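Local coordinates for protein caspase-1 subunit p19/18 (Spodoptera frugiperda, PDB 1M72) that is a cysteine endopeptidase that probably acts in the activation cascade of caspases responsible for carrying out apoptosis, at residues 179-190 and 251-260; 203-211 and 227-238. All coordinates share one frame; numbering follows the deposited sequence.

Interaction 1 of 2, residues 179-190 and 251-260; sequences HADFLIAFSTVP and QVPCITSMLT. With EDO (1,2-ethanediol), chain J.
Ile184 and Thr256 face each other as a hydrogen-bonded antiparallel pair: Ile184 N reaches Thr256 O at 2.6 Å in an almost straight bond, and Thr256 N returns to Ile184 O. Phe186 and Cys254 repeat the pattern, and Met258 N donates to Phe182 O. A water binds Ile184 O, Cys254 O and Thr256 OG1.

Beyond the ladder, side chains supply the polar links. Asp181 OD1 accepts two hydrogen bonds from Thr260, from OG1 at 2.6 Å on the lone pair facing the other carboxylate oxygen and from the backbone N at 3.3 Å; the hydroxyl of Tyr25 also hydrogen-bonds to OD1. Gln251, its chain extended (chi1 176°, chi2 -178°), carries NE2 to Ser187 O at 2.8 Å from above the carbonyl plane, while its OE1 accepts from Trp195 N. A 1,2-ethanediol O1 donates to Val252 O and accepts from Val189 N.

Strands 182-186 and 254-257 form the antiparallel end of the six-stranded caspase sheet, which continues through Ile255-Ser257 into the second subunit.

Apolar contacts line both faces. On one, Leu183 CD1 lies 3.9 Å from Ile255 CG2, and Ala185 CB meets Ile255 CD1; helix 221-235 packs on Leu183. On the other, Met258, bent at chi2 (66°) and chi3, folds its CE back to 3.6 Å from Phe182 CB.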
loop_
_atom_site.group_PDB
_atom_site.type_symbol
_atom_site.label_atom_id
_atom_site.label_comp_id
_atom_site.label_asym_id
_atom_site.label_seq_id
_atom_site.Cartn_x
_atom_site.Cartn_y
_atom_site.Cartn_z
ATOM N N HIS C 179 6.884 1.816 13.306
ATOM C CA HIS C 179 5.914 2.027 12.222
ATOM C C HIS C 179 5.482 0.755 11.525
ATOM O O HIS C 179 4.728 0.818 10.532
ATOM C CB HIS C 179 6.474 2.931 11.161
ATOM C CG HIS C 179 6.508 4.350 11.568
ATOM N ND1 HIS C 179 5.410 5.182 11.433
ATOM C CD2 HIS C 179 7.467 5.067 12.211
ATOM C CE1 HIS C 179 5.699 6.354 11.985
ATOM N NE2 HIS C 179 6.938 6.311 12.465
ATOM N N ALA C 180 5.978 -0.387 11.995
ATOM C CA ALA C 180 5.611 -1.647 11.365
ATOM C C ALA C 180 4.222 -2.032 11.807
ATOM O O ALA C 180 3.734 -1.581 12.832
ATOM C CB ALA C 180 6.571 -2.789 11.773
ATOM N N ASP C 181 3.606 -2.885 11.004
ATOM C CA ASP C 181 2.321 -3.489 11.319
ATOM C C ASP C 181 1.058 -2.702 11.176
ATOM O O ASP C 181 0.055 -2.953 11.874
ATOM C CB ASP C 181 2.408 -4.154 12.701
ATOM C CG ASP C 181 3.583 -5.121 12.771
ATOM O OD1 ASP C 181 3.840 -5.786 11.735
ATOM O OD2 ASP C 181 4.260 -5.191 13.817
ATOM N N PHE C 182 1.105 -1.796 10.215
ATOM C CA PHE C 182 -0.053 -0.985 9.896
ATOM C C PHE C 182 -0.531 -1.443 8.519
ATOM O O PHE C 182 0.283 -1.796 7.635
ATOM C CB PHE C 182 0.305 0.525 9.824
ATOM C CG PHE C 182 0.472 1.182 11.173
ATOM C CD1 PHE C 182 -0.566 1.968 11.723
ATOM C CD2 PHE C 182 1.653 1.002 11.912
ATOM C CE1 PHE C 182 -0.437 2.565 13.005
ATOM C CE2 PHE C 182 1.802 1.593 13.182
ATOM C CZ PHE C 182 0.745 2.383 13.742
ATOM N N LEU C 183 -1.848 -1.447 8.369
ATOM C CA LEU C 183 -2.484 -1.746 7.117
ATOM C C LEU C 183 -3.440 -0.573 6.938
ATOM O O LEU C 183 -4.311 -0.332 7.781
ATOM C CB LEU C 183 -3.280 -3.028 7.182
ATOM C CG LEU C 183 -4.071 -3.347 5.894
ATOM C CD1 LEU C 183 -3.118 -3.472 4.754
ATOM C CD2 LEU C 183 -4.871 -4.640 6.097
ATOM N N ILE C 184 -3.284 0.149 5.838
ATOM C CA ILE C 184 -4.117 1.306 5.608
ATOM C C ILE C 184 -4.744 1.194 4.241
ATOM O O ILE C 184 -4.068 1.368 3.180
ATOM C CB ILE C 184 -3.286 2.651 5.715
ATOM C CG1 ILE C 184 -2.669 2.779 7.108
ATOM C CG2 ILE C 184 -4.215 3.875 5.431
ATOM C CD1 ILE C 184 -1.707 3.984 7.274
ATOM N N ALA C 185 -6.050 0.930 4.292
ATOM C CA ALA C 185 -6.857 0.758 3.100
ATOM C C ALA C 185 -7.784 1.923 2.747
ATOM O O ALA C 185 -8.751 2.215 3.463
ATOM C CB ALA C 185 -7.660 -0.491 3.202
ATOM N N PHE C 186 -7.467 2.561 1.621
ATOM C CA PHE C 186 -8.281 3.653 1.090
ATOM C C PHE C 186 -9.161 3.094 -0.040
ATOM O O PHE C 186 -8.728 2.259 -0.851
ATOM C CB PHE C 186 -7.406 4.803 0.546
ATOM C CG PHE C 186 -7.103 5.903 1.572
ATOM C CD1 PHE C 186 -5.982 5.821 2.406
ATOM C CD2 PHE C 186 -7.900 7.054 1.641
ATOM C CE1 PHE C 186 -5.648 6.872 3.284
ATOM C CE2 PHE C 186 -7.579 8.117 2.518
ATOM C CZ PHE C 186 -6.459 8.027 3.333
ATOM N N SER C 187 -10.405 3.539 -0.047
ATOM C CA SER C 187 -11.396 3.164 -1.046
ATOM C C SER C 187 -10.932 3.518 -2.445
ATOM O O SER C 187 -11.378 2.941 -3.423
ATOM C CB SER C 187 -12.710 3.922 -0.788
ATOM O OG SER C 187 -12.532 5.347 -0.844
ATOM N N THR C 188 -10.027 4.479 -2.535
ATOM C CA THR C 188 -9.577 4.943 -3.834
ATOM C C THR C 188 -8.114 5.387 -3.817
ATOM O O THR C 188 -7.468 5.539 -2.751
ATOM C CB THR C 188 -10.507 6.123 -4.320
ATOM O OG1 THR C 188 -10.332 6.329 -5.714
ATOM C CG2 THR C 188 -10.142 7.451 -3.583
ATOM N N VAL C 189 -7.608 5.585 -5.020
ATOM C CA VAL C 189 -6.236 5.998 -5.289
ATOM C C VAL C 189 -6.030 7.498 -4.957
ATOM O O VAL C 189 -6.960 8.305 -5.055
ATOM C CB VAL C 189 -5.958 5.705 -6.804
ATOM C CG1 VAL C 189 -4.869 6.558 -7.333
ATOM C CG2 VAL C 189 -5.607 4.250 -6.977
ATOM N N PRO C 190 -4.811 7.892 -4.538
ATOM C CA PRO C 190 -4.670 9.325 -4.245
ATOM C C PRO C 190 -5.018 10.197 -5.444
ATOM O O PRO C 190 -4.631 9.911 -6.588
ATOM C CB PRO C 190 -3.201 9.452 -3.839
ATOM C CG PRO C 190 -2.897 8.037 -3.228
ATOM C CD PRO C 190 -3.581 7.145 -4.233
ATOM N N GLN C 251 -13.328 2.695 -10.558
ATOM C CA GLN C 251 -12.610 2.934 -9.314
ATOM C C GLN C 251 -11.895 1.703 -8.843
ATOM O O GLN C 251 -12.398 0.576 -9.020
ATOM C CB GLN C 251 -13.609 3.344 -8.232
ATOM C CG GLN C 251 -13.020 3.546 -6.847
ATOM C CD GLN C 251 -14.074 3.907 -5.809
ATOM O OE1 GLN C 251 -15.046 4.605 -6.113
ATOM N NE2 GLN C 251 -13.883 3.441 -4.562
ATOM N N VAL C 252 -10.702 1.914 -8.287
ATOM C CA VAL C 252 -9.938 0.837 -7.677
ATOM C C VAL C 252 -9.407 1.327 -6.313
ATOM O O VAL C 252 -8.983 2.468 -6.177
ATOM C CB VAL C 252 -8.768 0.304 -8.572
ATOM C CG1 VAL C 252 -7.618 1.365 -8.738
ATOM C CG2 VAL C 252 -8.213 -0.981 -7.947
ATOM N N PRO C 253 -9.457 0.464 -5.277
ATOM C CA PRO C 253 -8.966 0.844 -3.933
ATOM C C PRO C 253 -7.430 0.916 -3.940
ATOM O O PRO C 253 -6.775 0.476 -4.904
ATOM C CB PRO C 253 -9.457 -0.296 -3.017
ATOM C CG PRO C 253 -10.559 -1.001 -3.845
ATOM C CD PRO C 253 -10.037 -0.897 -5.274
ATOM N N CYS C 254 -6.883 1.469 -2.853
ATOM C CA CYS C 254 -5.432 1.640 -2.653
ATOM C C CYS C 254 -5.114 1.053 -1.254
ATOM O O CYS C 254 -5.516 1.572 -0.211
ATOM C CB CYS C 254 -5.080 3.140 -2.743
ATOM S SG CYS C 254 -3.280 3.441 -2.788
ATOM N N ILE C 255 -4.399 -0.061 -1.253
ATOM C CA ILE C 255 -4.091 -0.792 -0.038
ATOM C C ILE C 255 -2.657 -0.548 0.303
ATOM O O ILE C 255 -1.770 -0.944 -0.472
ATOM C CB ILE C 255 -4.229 -2.335 -0.275
ATOM C CG1 ILE C 255 -5.559 -2.652 -0.979
ATOM C CG2 ILE C 255 -4.169 -3.056 1.020
ATOM C CD1 ILE C 255 -6.777 -2.034 -0.253
ATOM N N THR C 256 -2.422 0.058 1.466
ATOM C CA THR C 256 -1.061 0.354 1.914
ATOM C C THR C 256 -0.725 -0.537 3.087
ATOM O O THR C 256 -1.387 -0.504 4.126
ATOM C CB THR C 256 -0.895 1.858 2.308
ATOM O OG1 THR C 256 -1.253 2.688 1.189
ATOM C CG2 THR C 256 0.567 2.177 2.691
ATOM N N SER C 257 0.317 -1.336 2.921
ATOM C CA SER C 257 0.680 -2.263 3.962
ATOM C C SER C 257 2.113 -2.178 4.440
ATOM O O SER C 257 3.063 -2.093 3.626
ATOM C CB SER C 257 0.359 -3.708 3.495
ATOM O OG SER C 257 1.032 -4.718 4.229
ATOM N N MET C 258 2.221 -2.164 5.777
ATOM C CA MET C 258 3.476 -2.197 6.519
ATOM C C MET C 258 3.462 -3.520 7.323
ATOM O O MET C 258 4.286 -3.699 8.222
ATOM C CB MET C 258 3.583 -1.047 7.523
ATOM C CG MET C 258 4.102 0.262 6.958
ATOM S SD MET C 258 3.031 1.057 5.764
ATOM C CE MET C 258 1.645 1.505 6.645
ATOM N N LEU C 259 2.527 -4.423 7.017
ATOM C CA LEU C 259 2.424 -5.706 7.729
ATOM C C LEU C 259 3.671 -6.559 7.595
ATOM O O LEU C 259 4.177 -6.792 6.498
ATOM C CB LEU C 259 1.208 -6.498 7.248
ATOM C CG LEU C 259 -0.127 -5.782 7.485
ATOM C CD1 LEU C 259 -1.222 -6.739 7.131
ATOM C CD2 LEU C 259 -0.315 -5.287 8.980
ATOM N N THR C 260 4.191 -7.011 8.728
ATOM C CA THR C 260 5.401 -7.838 8.726
ATOM C C THR C 260 5.071 -9.357 8.828
ATOM O O THR C 260 5.958 -10.218 8.791
ATOM C CB THR C 260 6.297 -7.425 9.897
ATOM O OG1 THR C 260 5.568 -7.605 11.115
ATOM C CG2 THR C 260 6.710 -5.940 9.777
HETATM C C1 EDO J . -10.175 5.268 -8.738
HETATM O O1 EDO J . -9.388 4.878 -7.591
HETATM C C2 EDO J . -9.575 4.635 -9.951
HETATM O O2 EDO J . -8.360 5.289 -10.212
HETATM O O HOH W 1 6.277 -7.046 14.092
HETATM O O HOH W 2 -3.636 3.447 0.904
#

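Interaction 2 of 2, residues 203-211 and 227-238; sequences WFMQALCEE and FVCQKVALDFES
Lys231 ends between two glutamates of the facing helix, its NZ salt-bridged to Glu211 OE1 and Glu210 OE1, 3.2 Å from each; the hydrogen bond to Glu210 is weak. Bends at chi2, chi3 and chi4 curl the lysine chain to bring the ammonium there; the ammonium meets Glu211 OE1 on the anti side of the carboxylate, 24° out of its plane, and the lysine and Glu210 side chains cross at about a right angle. Sharing one cation probably eases the repulsion between the two carboxylates.

Helices 203-215 and 221-235 pack together on one face of the central caspase sheet, the axes of their contacting segments approaching to 8.8 Å and crossing at 135°. Ala207, with its small side chain, allows close approach: its CB touches Val232 CG2 at 3.7 Å and lies against Lys231 CG. Val228 is a knob in the hole formed by Phe204, Ala207, Leu208 and Glu211, its CG2 3.7 Å from Glu211 CB.

Further along the chain, Phe236 lies over one face of Trp203 in an offset stack, ring centroids 4.2 Å apart (phenyl to indole five-membered ring), planes at 24°. Each CB sits over the other's ring, Phe236 CB 3.4 Å from the centroid of the six-membered indole ring. Gln206 OE1 meets the phenyl edge, while NE2 bonds to Gly201 O. Trp203 CH2 abuts Ser238 N, and Trp195 also stacks on the indole.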
loop_
_atom_site.group_PDB
_atom_site.type_symbol
_atom_site.label_atom_id
_atom_site.label_comp_id
_atom_site.label_asym_id
_atom_site.label_seq_id
_atom_site.Cartn_x
_atom_site.Cartn_y
_atom_site.Cartn_z
ATOM N N TRP C 203 -19.063 1.681 -2.783
ATOM C CA TRP C 203 -18.568 0.542 -3.534
ATOM C C TRP C 203 -17.573 -0.213 -2.657
ATOM O O TRP C 203 -17.702 -1.419 -2.453
ATOM C CB TRP C 203 -17.885 0.979 -4.838
ATOM C CG TRP C 203 -18.812 1.625 -5.851
ATOM C CD1 TRP C 203 -20.150 1.849 -5.718
ATOM C CD2 TRP C 203 -18.447 2.133 -7.147
ATOM N NE1 TRP C 203 -20.645 2.463 -6.853
ATOM C CE2 TRP C 203 -19.623 2.645 -7.744
ATOM C CE3 TRP C 203 -17.237 2.198 -7.866
ATOM C CZ2 TRP C 203 -19.629 3.219 -9.033
ATOM C CZ3 TRP C 203 -17.237 2.765 -9.145
ATOM C CH2 TRP C 203 -18.426 3.270 -9.717
ATOM N N PHE C 204 -16.598 0.515 -2.120
ATOM C CA PHE C 204 -15.569 -0.066 -1.273
ATOM C C PHE C 204 -16.168 -0.868 -0.094
ATOM O O PHE C 204 -15.825 -2.034 0.092
ATOM C CB PHE C 204 -14.632 1.049 -0.764
ATOM C CG PHE C 204 -13.493 0.557 0.092
ATOM C CD1 PHE C 204 -12.652 -0.470 -0.350
ATOM C CD2 PHE C 204 -13.226 1.162 1.326
ATOM C CE1 PHE C 204 -11.554 -0.883 0.432
ATOM C CE2 PHE C 204 -12.130 0.758 2.116
ATOM C CZ PHE C 204 -11.295 -0.267 1.665
ATOM N N MET C 205 -17.045 -0.245 0.690
ATOM C CA MET C 205 -17.659 -0.921 1.816
ATOM C C MET C 205 -18.579 -2.091 1.391
ATOM O O MET C 205 -18.656 -3.092 2.096
ATOM C CB MET C 205 -18.403 0.080 2.689
ATOM C CG MET C 205 -17.487 0.953 3.486
ATOM S SD MET C 205 -16.535 0.027 4.780
ATOM C CE MET C 205 -15.147 1.028 4.948
ATOM N N GLN C 206 -19.253 -1.990 0.247
ATOM C CA GLN C 206 -20.083 -3.117 -0.200
ATOM C C GLN C 206 -19.173 -4.316 -0.476
ATOM O O GLN C 206 -19.461 -5.466 -0.085
ATOM C CB GLN C 206 -20.824 -2.811 -1.507
ATOM C CG GLN C 206 -21.976 -1.853 -1.411
ATOM C CD GLN C 206 -22.586 -1.595 -2.784
ATOM O OE1 GLN C 206 -23.068 -2.520 -3.431
ATOM N NE2 GLN C 206 -22.557 -0.334 -3.234
ATOM N N ALA C 207 -18.086 -4.050 -1.184
ATOM C CA ALA C 207 -17.172 -5.120 -1.527
ATOM C C ALA C 207 -16.409 -5.617 -0.289
ATOM O O ALA C 207 -16.213 -6.809 -0.118
ATOM C CB ALA C 207 -16.189 -4.644 -2.643
ATOM N N LEU C 208 -15.984 -4.713 0.578
ATOM C CA LEU C 208 -15.250 -5.120 1.767
ATOM C C LEU C 208 -16.106 -6.061 2.662
ATOM O O LEU C 208 -15.652 -7.125 3.052
ATOM C CB LEU C 208 -14.828 -3.878 2.561
ATOM C CG LEU C 208 -14.112 -4.163 3.898
ATOM C CD1 LEU C 208 -12.804 -4.948 3.629
ATOM C CD2 LEU C 208 -13.838 -2.849 4.677
ATOM N N CYS C 209 -17.345 -5.656 2.954
ATOM C CA CYS C 209 -18.255 -6.422 3.788
ATOM C C CYS C 209 -18.604 -7.780 3.182
ATOM O O CYS C 209 -18.663 -8.800 3.910
ATOM C CB CYS C 209 -19.513 -5.600 4.080
ATOM S SG CYS C 209 -19.147 -4.217 5.206
ATOM N N GLU C 210 -18.805 -7.807 1.866
ATOM C CA GLU C 210 -19.096 -9.064 1.182
ATOM C C GLU C 210 -17.910 -10.042 1.263
ATOM O O GLU C 210 -18.096 -11.226 1.540
ATOM C CB GLU C 210 -19.472 -8.824 -0.298
ATOM C CG GLU C 210 -19.807 -10.110 -1.068
ATOM C CD GLU C 210 -20.455 -9.861 -2.456
ATOM O OE1 GLU C 210 -19.824 -9.215 -3.331
ATOM O OE2 GLU C 210 -21.603 -10.323 -2.685
ATOM N N GLU C 211 -16.690 -9.563 1.051
ATOM C CA GLU C 211 -15.532 -10.456 1.098
ATOM C C GLU C 211 -15.263 -10.946 2.529
ATOM O O GLU C 211 -14.843 -12.099 2.737
ATOM C CB GLU C 211 -14.300 -9.737 0.555
ATOM C CG GLU C 211 -13.314 -10.634 -0.117
ATOM C CD GLU C 211 -13.959 -11.526 -1.182
ATOM O OE1 GLU C 211 -14.541 -11.000 -2.156
ATOM O OE2 GLU C 211 -13.870 -12.759 -1.035
ATOM N N PHE C 227 -9.007 -9.323 -3.474
ATOM C CA PHE C 227 -10.286 -9.607 -4.072
ATOM C C PHE C 227 -11.302 -8.492 -3.821
ATOM O O PHE C 227 -12.251 -8.318 -4.590
ATOM C CB PHE C 227 -10.781 -10.991 -3.616
ATOM C CG PHE C 227 -9.897 -12.133 -4.114
ATOM C CD1 PHE C 227 -9.478 -13.146 -3.242
ATOM C CD2 PHE C 227 -9.377 -12.098 -5.425
ATOM C CE1 PHE C 227 -8.549 -14.079 -3.661
ATOM C CE2 PHE C 227 -8.427 -13.041 -5.870
ATOM C CZ PHE C 227 -8.008 -14.031 -4.980
ATOM N N VAL C 228 -11.119 -7.725 -2.755
ATOM C CA VAL C 228 -12.007 -6.609 -2.533
ATOM C C VAL C 228 -11.737 -5.616 -3.725
ATOM O O VAL C 228 -12.683 -5.026 -4.272
ATOM C CB VAL C 228 -11.733 -5.910 -1.158
ATOM C CG1 VAL C 228 -12.520 -4.583 -1.074
ATOM C CG2 VAL C 228 -12.177 -6.799 0.017
ATOM N N CYS C 229 -10.469 -5.464 -4.131
ATOM C CA CYS C 229 -10.090 -4.552 -5.225
ATOM C C CYS C 229 -10.667 -5.010 -6.566
ATOM O O CYS C 229 -11.113 -4.211 -7.410
ATOM C CB CYS C 229 -8.556 -4.433 -5.341
ATOM S SG CYS C 229 -7.779 -3.472 -3.994
ATOM N N GLN C 230 -10.668 -6.320 -6.744
ATOM C CA GLN C 230 -11.207 -6.920 -7.945
ATOM C C GLN C 230 -12.692 -6.640 -8.033
ATOM O O GLN C 230 -13.213 -6.203 -9.056
ATOM C CB GLN C 230 -10.944 -8.431 -7.940
ATOM C CG GLN C 230 -11.288 -9.061 -9.253
ATOM C CD GLN C 230 -11.039 -10.557 -9.306
ATOM O OE1 GLN C 230 -9.878 -11.049 -9.185
ATOM N NE2 GLN C 230 -12.130 -11.307 -9.509
ATOM N N LYS C 231 -13.380 -6.872 -6.941
ATOM C CA LYS C 231 -14.796 -6.638 -6.930
ATOM C C LYS C 231 -15.079 -5.160 -7.284
ATOM O O LYS C 231 -15.871 -4.874 -8.213
ATOM C CB LYS C 231 -15.332 -7.013 -5.552
ATOM C CG LYS C 231 -16.820 -7.124 -5.444
ATOM C CD LYS C 231 -17.291 -8.586 -5.553
ATOM C CE LYS C 231 -16.602 -9.487 -4.499
ATOM N NZ LYS C 231 -16.644 -8.858 -3.154
ATOM N N VAL C 232 -14.453 -4.229 -6.552
ATOM C CA VAL C 232 -14.647 -2.791 -6.805
ATOM C C VAL C 232 -14.281 -2.434 -8.258
ATOM O O VAL C 232 -14.969 -1.670 -8.908
ATOM C CB VAL C 232 -13.759 -1.884 -5.850
ATOM C CG1 VAL C 232 -13.814 -0.405 -6.318
ATOM C CG2 VAL C 232 -14.238 -2.005 -4.363
ATOM N N ALA C 233 -13.210 -3.027 -8.767
ATOM C CA ALA C 233 -12.732 -2.722 -10.111
ATOM C C ALA C 233 -13.579 -3.247 -11.216
ATOM O O ALA C 233 -13.611 -2.635 -12.294
ATOM C CB ALA C 233 -11.267 -3.274 -10.326
ATOM N N LEU C 234 -14.186 -4.424 -10.991
ATOM C CA LEU C 234 -15.012 -5.065 -12.026
ATOM C C LEU C 234 -16.516 -4.922 -11.942
ATOM O O LEU C 234 -17.160 -4.666 -12.956
ATOM C CB LEU C 234 -14.707 -6.558 -12.112
ATOM C CG LEU C 234 -13.252 -6.966 -12.317
ATOM C CD1 LEU C 234 -13.179 -8.491 -12.311
ATOM C CD2 LEU C 234 -12.717 -6.406 -13.609
ATOM N N ASP C 235 -17.081 -5.085 -10.753
ATOM C CA ASP C 235 -18.533 -5.043 -10.603
ATOM C C ASP C 235 -19.207 -3.691 -10.402
ATOM O O ASP C 235 -20.409 -3.622 -10.164
ATOM C CB ASP C 235 -18.928 -5.966 -9.463
ATOM C CG ASP C 235 -18.324 -7.362 -9.602
ATOM O OD1 ASP C 235 -18.024 -7.812 -10.737
ATOM O OD2 ASP C 235 -18.161 -8.026 -8.547
ATOM N N PHE C 236 -18.442 -2.612 -10.460
ATOM C CA PHE C 236 -19.031 -1.313 -10.278
ATOM C C PHE C 236 -18.617 -0.415 -11.397
ATOM O O PHE C 236 -17.498 -0.500 -11.914
ATOM C CB PHE C 236 -18.586 -0.684 -8.954
ATOM C CG PHE C 236 -19.099 -1.403 -7.742
ATOM C CD1 PHE C 236 -20.320 -1.048 -7.171
ATOM C CD2 PHE C 236 -18.371 -2.428 -7.183
ATOM C CE1 PHE C 236 -20.801 -1.711 -6.052
ATOM C CE2 PHE C 236 -18.841 -3.104 -6.061
ATOM C CZ PHE C 236 -20.052 -2.750 -5.492
ATOM N N GLU C 237 -19.568 0.425 -11.773
ATOM C CA GLU C 237 -19.374 1.431 -12.775
ATOM C C GLU C 237 -20.438 2.485 -12.474
ATOM O O GLU C 237 -21.610 2.167 -12.192
ATOM C CB GLU C 237 -19.528 0.862 -14.162
ATOM C CG GLU C 237 -19.146 1.876 -15.203
ATOM C CD GLU C 237 -19.391 1.338 -16.576
ATOM O OE1 GLU C 237 -18.416 1.064 -17.317
ATOM O OE2 GLU C 237 -20.582 1.162 -16.898
ATOM N N SER C 238 -20.025 3.743 -12.495
ATOM C CA SER C 238 -20.966 4.793 -12.158
ATOM C C SER C 238 -22.055 4.963 -13.207
ATOM O O SER C 238 -21.867 4.687 -14.409
ATOM C CB SER C 238 -20.238 6.143 -11.957
ATOM O OG SER C 238 -19.803 6.692 -13.203
#

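Overall arrangement
Along the chain, interaction 2 is nested within interaction 1: strand 182-186 comes first, helices 203-215 and 221-235 follow, and strand 254-257 closes the loop beside its partner. The centres lie 15 Å apart, and the two contacts meet directly, Phe204 packing on Ser187, Cys229 on Pro253, and Trp203 on Gln251. The helix pair thus packs on the sheet face carrying Leu183 and Ala185, all within the caspase domain. Both contacts reach the second subunit, interaction 1 through the continued sheet and interaction 2 through salt bridges from Asp235 and Glu237. Near the active site, the side chain of Thr188 is about 6 Å from that of Cys150, probably the catalytic cysteine, and Ser238 packs on the bound peptide.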